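Local coordinates for protein lamina-associated polypeptide 2 isoforms alpha/zeta (Mus musculus, PDB 2V0X) that dimerises through a coiled-coil domain and, as a component of the nuclear lamina, probably associates with lamin A and chromatin, at residues B[37-42]-B[172-177]; B[44-49]-B[179-184]; B[7-12]-B[161-166]. The protein carries 2 engineered substitutions. All blocks are in the same frame, centred on the assembly; numbering follows the deposited sequence. Where two conformers were deposited one is given.

Contact 1: residues B[37-42]-B[172-177]; sequences ESILKV and AAFDEV
F174 turns the edge of its ring to S38, so that F174 CE2 lies 3.7 Å from S38 CB, close to the ring plane. With CG beside the backbone N (chi1 -82°), the phenyl reaches across to the other helix, where I39 crosses it at about a right angle and brings I39 CG1 to 4.0 Å from F174 CE2. A serine suits the rim of this aromatic: its methylene does the touching, while OG is hydrogen-bonded to P34 O one turn earlier.

Deeper in, V177 holds CG1 anti to the backbone N (chi1 167°), and this one methyl meets two neighbours, I39 CG2 at 3.9 Å and V42 CG1 at 4.0 Å. Beta-branched residues do well here, since their methyls branch close to the backbone and fill the interface without long, flexible chains. No hydrogen bond joins the two segments; the contact is apolar.

Over these short pieces the axes approach to 10.2 Å and cross at -39°. I39 packs on A125, and V177 on L121, both of the second subunit. The arrangement is that of a short helix, 35-46, laid obliquely over the long helix 152-196 of a four-stranded, antiparallel coiled-coil dimer.

Contact 2: residues B[44-49]-B[179-184]; sequences EEEWQQ and MSACAM
E46 sets out toward helix 152-196 with CB 4.1 Å from A181 CB, and CG passes the same methyl at nearly the same range. A bend at chi2 (-60°) then carries CD over toward C182, and E46 OE1 comes to 3.4 Å from C182 SG. The charge of that carboxylate is met by R52, whose NH1 forms a salt bridge with OE1. Glutamate thus serves twice, its methylenes packing on an alanine and its tip pairing with an arginine.

W47 lies within a type I turn running from E46 to Q49, next to the short helix that flanks the four-stranded coiled coil. Its indole points NE1 at A181 O, forming a hydrogen bond of 2.9 Å with an N-H...O angle of 153°. The oxygen lies in the ring plane, but the nitrogen stands 34° above the carbonyl plane. Tryptophan suits this buried place because it can donate its N-H to a helix carbonyl while its carbon edge meets neighbours. Further along the rim, W47 CZ2 is 3.7 Å from CE of the selenomethionine M184, whose chain bends at chi3. The F214 ring also meets the indole, and Y114 of the second subunit packs on both W47 and M184. Within the same segment, Q48 NE2 reaches back to E44 O at 3.1 Å.

Contact 3: residues B[7-12]-B[161-166]; sequences HSLTTL and RTYDAA
D164 O accepts a side-chain hydrogen bond, from S167 OG; the hydroxyl leans mainly on this oxygen, with a weak, shared contact to Y163 O, the preceding carbonyl of helix 152-196. On this part of the four-stranded coiled coil lies the extended N-terminal segment 7-12, without regular structure. No hydrogen bond spans the two segments, although T10 N is weakly bonded to N160 OD1, one residue before 161-166.

The main grip is on Y163. With CG anti to the backbone N (chi1 -173°), its ring takes L9 CB over one face, 3.9 Å from the centroid and 12° off the normal, a CH-pi contact. L9 CD1 adds to it at 3.6 Å from Y163 CD1. Leucine suits the place, having both a methylene to set over the ring and a methyl that comes down on the same side of it, near CD1 and CG; it also packs on I138 of the second subunit.

Two residues on, T11 points the same way and crosses Y163 at about a right angle. Its OG1 takes the crowded position between the backbone N and the carbonyl carbon and is weakly bonded to G13 O. T11 CG2 lies beside the backbone N and faces the helix, a tight fit 3.3 Å from Y163 CD2. The same methyl is 3.3 Å from D164 CA. Finally, L12 CD2 comes to 3.8 Å from D164 OD2.

How the contacts relate
All three contacts use helix 152-196 and succeed one another along it: contact 3 first, then contact 1, then contact 2. Contacts 1 and 2 adjoin in sequence on both sides, with centres 10 Å apart, and together place helix 35-46 and the turn at 46-49 against the long helix. Contact 3 stands apart: its centre is 21 Å from that of contact 1 and 30 Å from that of contact 2, with nearest atoms about 7 Å and about 17 Å away. Residues 14-33, between its N-terminal segment and helix 35-46, are not modelled. Each of the three contacts also touches the second subunit.

Contact 1: residues B[37-42]-B[172-177]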
loop_
_atom_site.group_PDB
_atom_site.type_symbol
_atom_site.label_atom_id
_atom_site.label_comp_id
_atom_site.label_asym_id
_atom_site.label_seq_id
_atom_site.Cartn_x
_atom_site.Cartn_y
_atom_site.Cartn_z
ATOM N N GLU B 37 -9.799 0.294 16.865
ATOM C CA GLU B 37 -9.271 1.485 17.518
ATOM C C GLU B 37 -7.764 1.596 17.276
ATOM O O GLU B 37 -7.248 2.682 17.004
ATOM C CB GLU B 37 -9.557 1.417 19.023
ATOM C CG GLU B 37 -8.886 2.500 19.861
ATOM C CD GLU B 37 -8.839 2.144 21.339
ATOM O OE1 GLU B 37 -9.821 2.433 22.056
ATOM O OE2 GLU B 37 -7.818 1.572 21.783
ATOM N N SER B 38 -7.063 0.470 17.376
ATOM C CA SER B 38 -5.619 0.442 17.166
ATOM C C SER B 38 -5.262 0.873 15.744
ATOM O O SER B 38 -4.326 1.649 15.548
ATOM C CB SER B 38 -5.071 -0.958 17.449
ATOM O OG SER B 38 -5.466 -1.398 18.737
ATOM N N ILE B 39 -6.017 0.375 14.766
ATOM C CA ILE B 39 -5.807 0.717 13.363
ATOM C C ILE B 39 -5.991 2.231 13.159
ATOM O O ILE B 39 -5.148 2.885 12.532
ATOM C CB ILE B 39 -6.758 -0.097 12.446
ATOM C CG1 ILE B 39 -6.396 -1.586 12.529
ATOM C CG2 ILE B 39 -6.674 0.374 11.002
ATOM C CD1 ILE B 39 -7.257 -2.461 11.663
ATOM N N LEU B 40 -7.051 2.792 13.742
ATOM C CA LEU B 40 -7.319 4.225 13.632
ATOM C C LEU B 40 -6.208 5.064 14.256
ATOM O O LEU B 40 -5.834 6.110 13.714
ATOM C CB LEU B 40 -8.653 4.576 14.286
ATOM C CG LEU B 40 -9.897 4.579 13.391
ATOM C CD1 LEU B 40 -9.963 3.323 12.523
ATOM C CD2 LEU B 40 -11.142 4.712 14.263
ATOM N N LYS B 41 -5.691 4.613 15.398
ATOM C CA LYS B 41 -4.614 5.315 16.085
ATOM C C LYS B 41 -3.387 5.444 15.187
ATOM O O LYS B 41 -2.850 6.537 15.023
ATOM C CB LYS B 41 -4.208 4.593 17.376
ATOM C CG LYS B 41 -5.149 4.793 18.545
ATOM C CD LYS B 41 -4.623 4.078 19.786
ATOM C CE LYS B 41 -5.534 4.299 20.986
ATOM N NZ LYS B 41 -5.677 5.742 21.331
ATOM N N VAL B 42 -2.927 4.322 14.634
ATOM C CA VAL B 42 -1.760 4.347 13.763
ATOM C C VAL B 42 -1.954 5.272 12.556
ATOM O O VAL B 42 -1.077 6.082 12.266
ATOM C CB VAL B 42 -1.275 2.912 13.351
ATOM C CG1 VAL B 42 -2.434 1.990 13.144
ATOM C CG2 VAL B 42 -0.422 2.967 12.090
ATOM N N ALA B 172 2.648 -7.779 10.881
ATOM C CA ALA B 172 2.807 -7.398 9.477
ATOM C C ALA B 172 1.603 -6.572 9.001
ATOM O O ALA B 172 1.764 -5.554 8.313
ATOM C CB ALA B 172 2.978 -8.632 8.609
ATOM N N ALA B 173 0.404 -6.982 9.406
ATOM C CA ALA B 173 -0.813 -6.275 9.026
ATOM C C ALA B 173 -0.790 -4.826 9.560
ATOM O O ALA B 173 -1.239 -3.900 8.880
ATOM C CB ALA B 173 -2.047 -7.033 9.538
ATOM N N PHE B 174 -0.282 -4.622 10.773
ATOM C CA PHE B 174 -0.194 -3.270 11.314
ATOM C C PHE B 174 0.870 -2.448 10.570
ATOM O O PHE B 174 0.691 -1.253 10.354
ATOM C CB PHE B 174 0.046 -3.277 12.828
ATOM C CG PHE B 174 -1.212 -3.459 13.617
ATOM C CD1 PHE B 174 -1.786 -4.723 13.754
ATOM C CD2 PHE B 174 -1.895 -2.361 14.116
ATOM C CE1 PHE B 174 -3.031 -4.888 14.366
ATOM C CE2 PHE B 174 -3.138 -2.511 14.728
ATOM C CZ PHE B 174 -3.706 -3.781 14.848
ATOM N N ASP B 175 1.958 -3.091 10.157
ATOM C CA ASP B 175 2.994 -2.397 9.388
ATOM C C ASP B 175 2.444 -2.007 7.989
ATOM O O ASP B 175 2.754 -0.931 7.475
ATOM C CB ASP B 175 4.252 -3.265 9.297
ATOM C CG ASP B 175 5.002 -3.347 10.643
ATOM O OD1 ASP B 175 4.890 -2.417 11.468
ATOM O OD2 ASP B 175 5.691 -4.347 10.891
ATOM N N GLU B 176 1.597 -2.863 7.411
ATOM C CA GLU B 176 0.987 -2.596 6.099
ATOM C C GLU B 176 0.059 -1.386 6.225
ATOM O O GLU B 176 0.049 -0.496 5.365
ATOM C CB GLU B 176 0.172 -3.804 5.611
ATOM C CG GLU B 176 0.976 -5.079 5.483
ATOM C CD GLU B 176 0.162 -6.277 5.013
ATOM O OE1 GLU B 176 -0.878 -6.595 5.629
ATOM O OE2 GLU B 176 0.589 -6.925 4.039
ATOM N N VAL B 177 -0.688 -1.348 7.323
ATOM C CA VAL B 177 -1.616 -0.246 7.598
ATOM C C VAL B 177 -0.804 1.061 7.706
ATOM O O VAL B 177 -1.194 2.098 7.178
ATOM C CB VAL B 177 -2.405 -0.500 8.934
ATOM C CG1 VAL B 177 -3.140 0.789 9.408
ATOM C CG2 VAL B 177 -3.445 -1.612 8.737
#

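Contact 2: residues B[44-49]-B[179-184]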
loop_
_atom_site.group_PDB
_atom_site.type_symbol
_atom_site.label_atom_id
_atom_site.label_comp_id
_atom_site.label_asym_id
_atom_site.label_seq_id
_atom_site.Cartn_x
_atom_site.Cartn_y
_atom_site.Cartn_z
ATOM N N GLU B 44 -3.972 7.850 12.292
ATOM C CA GLU B 44 -3.991 9.223 12.800
ATOM C C GLU B 44 -2.612 9.737 13.234
ATOM O O GLU B 44 -2.307 10.924 13.056
ATOM C CB GLU B 44 -4.984 9.354 13.950
ATOM C CG GLU B 44 -5.183 10.784 14.439
ATOM C CD GLU B 44 -6.029 10.871 15.697
ATOM O OE1 GLU B 44 -6.729 9.885 16.029
ATOM O OE2 GLU B 44 -5.991 11.931 16.358
ATOM N N GLU B 45 -1.782 8.859 13.792
ATOM C CA GLU B 45 -0.437 9.242 14.222
ATOM C C GLU B 45 0.418 9.651 13.033
ATOM O O GLU B 45 1.164 10.631 13.112
ATOM C CB GLU B 45 0.263 8.097 14.956
ATOM C CG GLU B 45 -0.303 7.794 16.333
ATOM C CD GLU B 45 0.327 6.563 16.961
ATOM O OE1 GLU B 45 1.559 6.568 17.185
ATOM O OE2 GLU B 45 -0.408 5.588 17.231
ATOM N N GLU B 46 0.319 8.899 11.939
ATOM C CA GLU B 46 1.089 9.194 10.731
ATOM C C GLU B 46 0.601 10.462 10.063
ATOM O O GLU B 46 1.380 11.202 9.480
ATOM C CB GLU B 46 0.987 8.051 9.713
ATOM C CG GLU B 46 1.522 6.719 10.203
ATOM C CD GLU B 46 2.987 6.771 10.586
ATOM O OE1 GLU B 46 3.792 7.372 9.836
ATOM O OE2 GLU B 46 3.329 6.196 11.637
ATOM N N TRP B 47 -0.695 10.715 10.163
ATOM C CA TRP B 47 -1.297 11.881 9.533
ATOM C C TRP B 47 -1.062 13.209 10.245
ATOM O O TRP B 47 -1.425 14.260 9.721
ATOM C CB TRP B 47 -2.781 11.641 9.314
ATOM C CG TRP B 47 -3.051 10.667 8.222
ATOM C CD1 TRP B 47 -2.118 10.025 7.432
ATOM C CD2 TRP B 47 -4.335 10.232 7.759
ATOM N NE1 TRP B 47 -2.753 9.223 6.512
ATOM C CE2 TRP B 47 -4.110 9.329 6.688
ATOM C CE3 TRP B 47 -5.656 10.521 8.138
ATOM C CZ2 TRP B 47 -5.163 8.711 5.996
ATOM C CZ3 TRP B 47 -6.703 9.910 7.443
ATOM C CH2 TRP B 47 -6.451 9.014 6.386
ATOM N N GLN B 48 -0.445 13.164 11.422
ATOM C CA GLN B 48 -0.179 14.381 12.175
ATOM C C GLN B 48 0.949 15.168 11.518
ATOM O O GLN B 48 1.060 16.378 11.690
ATOM C CB GLN B 48 0.174 14.061 13.634
ATOM C CG GLN B 48 -0.953 13.408 14.433
ATOM C CD GLN B 48 -2.220 14.249 14.471
ATOM O OE1 GLN B 48 -2.201 15.398 14.909
ATOM N NE2 GLN B 48 -3.328 13.675 14.015
ATOM N N GLN B 49 1.746 14.479 10.713
ATOM C CA GLN B 49 2.868 15.100 10.018
ATOM C C GLN B 49 2.964 14.357 8.682
ATOM O O GLN B 49 3.676 13.371 8.585
ATOM C CB GLN B 49 4.134 14.894 10.860
ATOM C CG GLN B 49 5.084 16.081 10.918
ATOM C CD GLN B 49 5.950 16.202 9.688
ATOM O OE1 GLN B 49 7.050 15.654 9.637
ATOM N NE2 GLN B 49 5.467 16.932 8.692
HETATM N N MSE B 179 2.257 1.745 6.387
HETATM C CA MSE B 179 2.760 2.108 5.066
HETATM C C MSE B 179 1.665 2.731 4.196
HETATM O O MSE B 179 1.918 3.707 3.471
HETATM C CB MSE B 179 3.389 0.900 4.360
HETATM C CG MSE B 179 4.693 0.376 4.999
HETATM SE SE MSE B 179 5.985 1.792 5.472
HETATM C CE MSE B 179 5.962 2.780 3.866
ATOM N N SER B 180 0.450 2.180 4.276
ATOM C CA SER B 180 -0.692 2.695 3.517
ATOM C C SER B 180 -1.057 4.111 3.974
ATOM O O SER B 180 -1.385 4.962 3.154
ATOM C CB SER B 180 -1.920 1.781 3.683
ATOM O OG SER B 180 -1.717 0.517 3.067
ATOM N N ALA B 181 -0.989 4.349 5.279
ATOM C CA ALA B 181 -1.312 5.655 5.839
ATOM C C ALA B 181 -0.307 6.693 5.350
ATOM O O ALA B 181 -0.693 7.808 5.002
ATOM C CB ALA B 181 -1.343 5.609 7.374
ATOM N N CYS B 182 0.955 6.294 5.240
ATOM C CA CYS B 182 2.021 7.182 4.774
ATOM C C CYS B 182 1.776 7.550 3.317
ATOM O O CYS B 182 1.917 8.714 2.930
ATOM C CB CYS B 182 3.391 6.503 4.916
ATOM S SG CYS B 182 4.028 6.390 6.630
ATOM N N ALA B 183 1.408 6.552 2.513
ATOM C CA ALA B 183 1.135 6.759 1.095
ATOM C C ALA B 183 -0.014 7.751 0.933
ATOM O O ALA B 183 0.047 8.654 0.110
ATOM C CB ALA B 183 0.785 5.439 0.420
HETATM N N MSE B 184 -1.074 7.535 1.700
HETATM C CA MSE B 184 -2.242 8.403 1.690
HETATM C C MSE B 184 -1.842 9.817 2.129
HETATM O O MSE B 184 -2.320 10.797 1.572
HETATM C CB MSE B 184 -3.319 7.825 2.618
HETATM C CG MSE B 184 -4.024 6.585 2.042
HETATM SE SE MSE B 184 -4.739 5.417 3.422
HETATM C CE MSE B 184 -6.499 6.176 3.610
#

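Contact 3: residues B[7-12]-B[161-166]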
loop_
_atom_site.group_PDB
_atom_site.type_symbol
_atom_site.label_atom_id
_atom_site.label_comp_id
_atom_site.label_asym_id
_atom_site.label_seq_id
_atom_site.Cartn_x
_atom_site.Cartn_y
_atom_site.Cartn_z
ATOM N N HIS B 7 -0.137 -26.614 26.750
ATOM C CA HIS B 7 -1.066 -25.712 26.072
ATOM C C HIS B 7 -0.657 -24.249 26.244
ATOM O O HIS B 7 -1.313 -23.342 25.728
ATOM C CB HIS B 7 -2.501 -25.932 26.577
ATOM C CG HIS B 7 -2.694 -25.631 28.033
ATOM N ND1 HIS B 7 -3.471 -24.584 28.480
ATOM C CD2 HIS B 7 -2.215 -26.242 29.143
ATOM C CE1 HIS B 7 -3.462 -24.561 29.800
ATOM N NE2 HIS B 7 -2.707 -25.558 30.228
ATOM N N SER B 8 0.425 -24.030 26.982
ATOM C CA SER B 8 0.934 -22.689 27.222
ATOM C C SER B 8 1.686 -22.219 25.977
ATOM O O SER B 8 2.852 -22.573 25.775
ATOM C CB SER B 8 1.865 -22.695 28.442
ATOM O OG SER B 8 2.324 -21.392 28.761
ATOM N N LEU B 9 0.989 -21.486 25.110
ATOM C CA LEU B 9 1.588 -20.967 23.885
ATOM C C LEU B 9 2.108 -19.558 24.131
ATOM O O LEU B 9 1.485 -18.776 24.855
ATOM C CB LEU B 9 0.571 -20.965 22.741
ATOM C CG LEU B 9 -0.024 -22.322 22.349
ATOM C CD1 LEU B 9 -0.870 -22.166 21.102
ATOM C CD2 LEU B 9 1.079 -23.339 22.114
ATOM N N THR B 10 3.257 -19.241 23.545
ATOM C CA THR B 10 3.860 -17.925 23.720
ATOM C C THR B 10 4.544 -17.413 22.453
ATOM O O THR B 10 4.870 -18.188 21.551
ATOM C CB THR B 10 4.887 -17.930 24.888
ATOM O OG1 THR B 10 5.676 -19.125 24.838
ATOM C CG2 THR B 10 4.182 -17.838 26.236
ATOM N N THR B 11 4.721 -16.098 22.378
ATOM C CA THR B 11 5.378 -15.459 21.243
ATOM C C THR B 11 6.300 -14.362 21.755
ATOM O O THR B 11 5.916 -13.568 22.614
ATOM C CB THR B 11 4.359 -14.828 20.263
ATOM O OG1 THR B 11 3.420 -14.028 20.988
ATOM C CG2 THR B 11 3.620 -15.890 19.505
ATOM N N LEU B 12 7.530 -14.343 21.257
ATOM C CA LEU B 12 8.493 -13.332 21.669
ATOM C C LEU B 12 8.109 -11.986 21.044
ATOM O O LEU B 12 8.614 -11.601 19.988
ATOM C CB LEU B 12 9.925 -13.752 21.286
ATOM C CG LEU B 12 10.386 -13.842 19.825
ATOM C CD1 LEU B 12 11.849 -14.217 19.796
ATOM C CD2 LEU B 12 9.570 -14.841 19.028
ATOM N N ARG B 161 4.545 -23.069 17.036
ATOM C CA ARG B 161 5.147 -22.388 15.912
ATOM C C ARG B 161 4.053 -21.639 15.098
ATOM O O ARG B 161 4.228 -20.466 14.732
ATOM C CB ARG B 161 5.876 -23.429 15.057
ATOM C CG ARG B 161 6.878 -22.866 14.062
ATOM C CD ARG B 161 7.353 -23.960 13.106
ATOM N NE ARG B 161 7.877 -25.122 13.821
ATOM C CZ ARG B 161 7.958 -26.349 13.311
ATOM N NH1 ARG B 161 7.546 -26.589 12.072
ATOM N NH2 ARG B 161 8.463 -27.339 14.038
ATOM N N THR B 162 2.905 -22.283 14.879
ATOM C CA THR B 162 1.818 -21.646 14.137
ATOM C C THR B 162 1.295 -20.430 14.898
ATOM O O THR B 162 0.852 -19.445 14.298
ATOM C CB THR B 162 0.643 -22.625 13.851
ATOM O OG1 THR B 162 -0.005 -22.996 15.075
ATOM C CG2 THR B 162 1.164 -23.869 13.148
ATOM N N TYR B 163 1.346 -20.514 16.223
ATOM C CA TYR B 163 0.891 -19.430 17.088
ATOM C C TYR B 163 1.762 -18.171 16.854
ATOM O O TYR B 163 1.249 -17.051 16.755
ATOM C CB TYR B 163 0.976 -19.876 18.552
ATOM C CG TYR B 163 0.365 -18.899 19.525
ATOM C CD1 TYR B 163 -1.011 -18.871 19.736
ATOM C CD2 TYR B 163 1.158 -17.999 20.228
ATOM C CE1 TYR B 163 -1.588 -17.974 20.619
ATOM C CE2 TYR B 163 0.587 -17.090 21.119
ATOM C CZ TYR B 163 -0.789 -17.086 21.306
ATOM O OH TYR B 163 -1.368 -16.186 22.174
ATOM N N ASP B 164 3.072 -18.379 16.765
ATOM C CA ASP B 164 4.029 -17.308 16.525
ATOM C C ASP B 164 3.805 -16.713 15.128
ATOM O O ASP B 164 3.719 -15.501 14.965
ATOM C CB ASP B 164 5.465 -17.843 16.641
ATOM C CG ASP B 164 6.511 -16.766 16.418
ATOM O OD1 ASP B 164 7.423 -16.978 15.589
ATOM O OD2 ASP B 164 6.422 -15.710 17.079
ATOM N N ALA B 165 3.693 -17.578 14.132
ATOM C CA ALA B 165 3.435 -17.130 12.763
ATOM C C ALA B 165 2.170 -16.246 12.703
ATOM O O ALA B 165 2.148 -15.237 11.986
ATOM C CB ALA B 165 3.303 -18.335 11.826
ATOM N N ALA B 166 1.140 -16.593 13.482
ATOM C CA ALA B 166 -0.104 -15.809 13.499
ATOM C C ALA B 166 0.124 -14.428 14.107
ATOM O O ALA B 166 -0.419 -13.440 13.615
ATOM C CB ALA B 166 -1.235 -16.546 14.253
#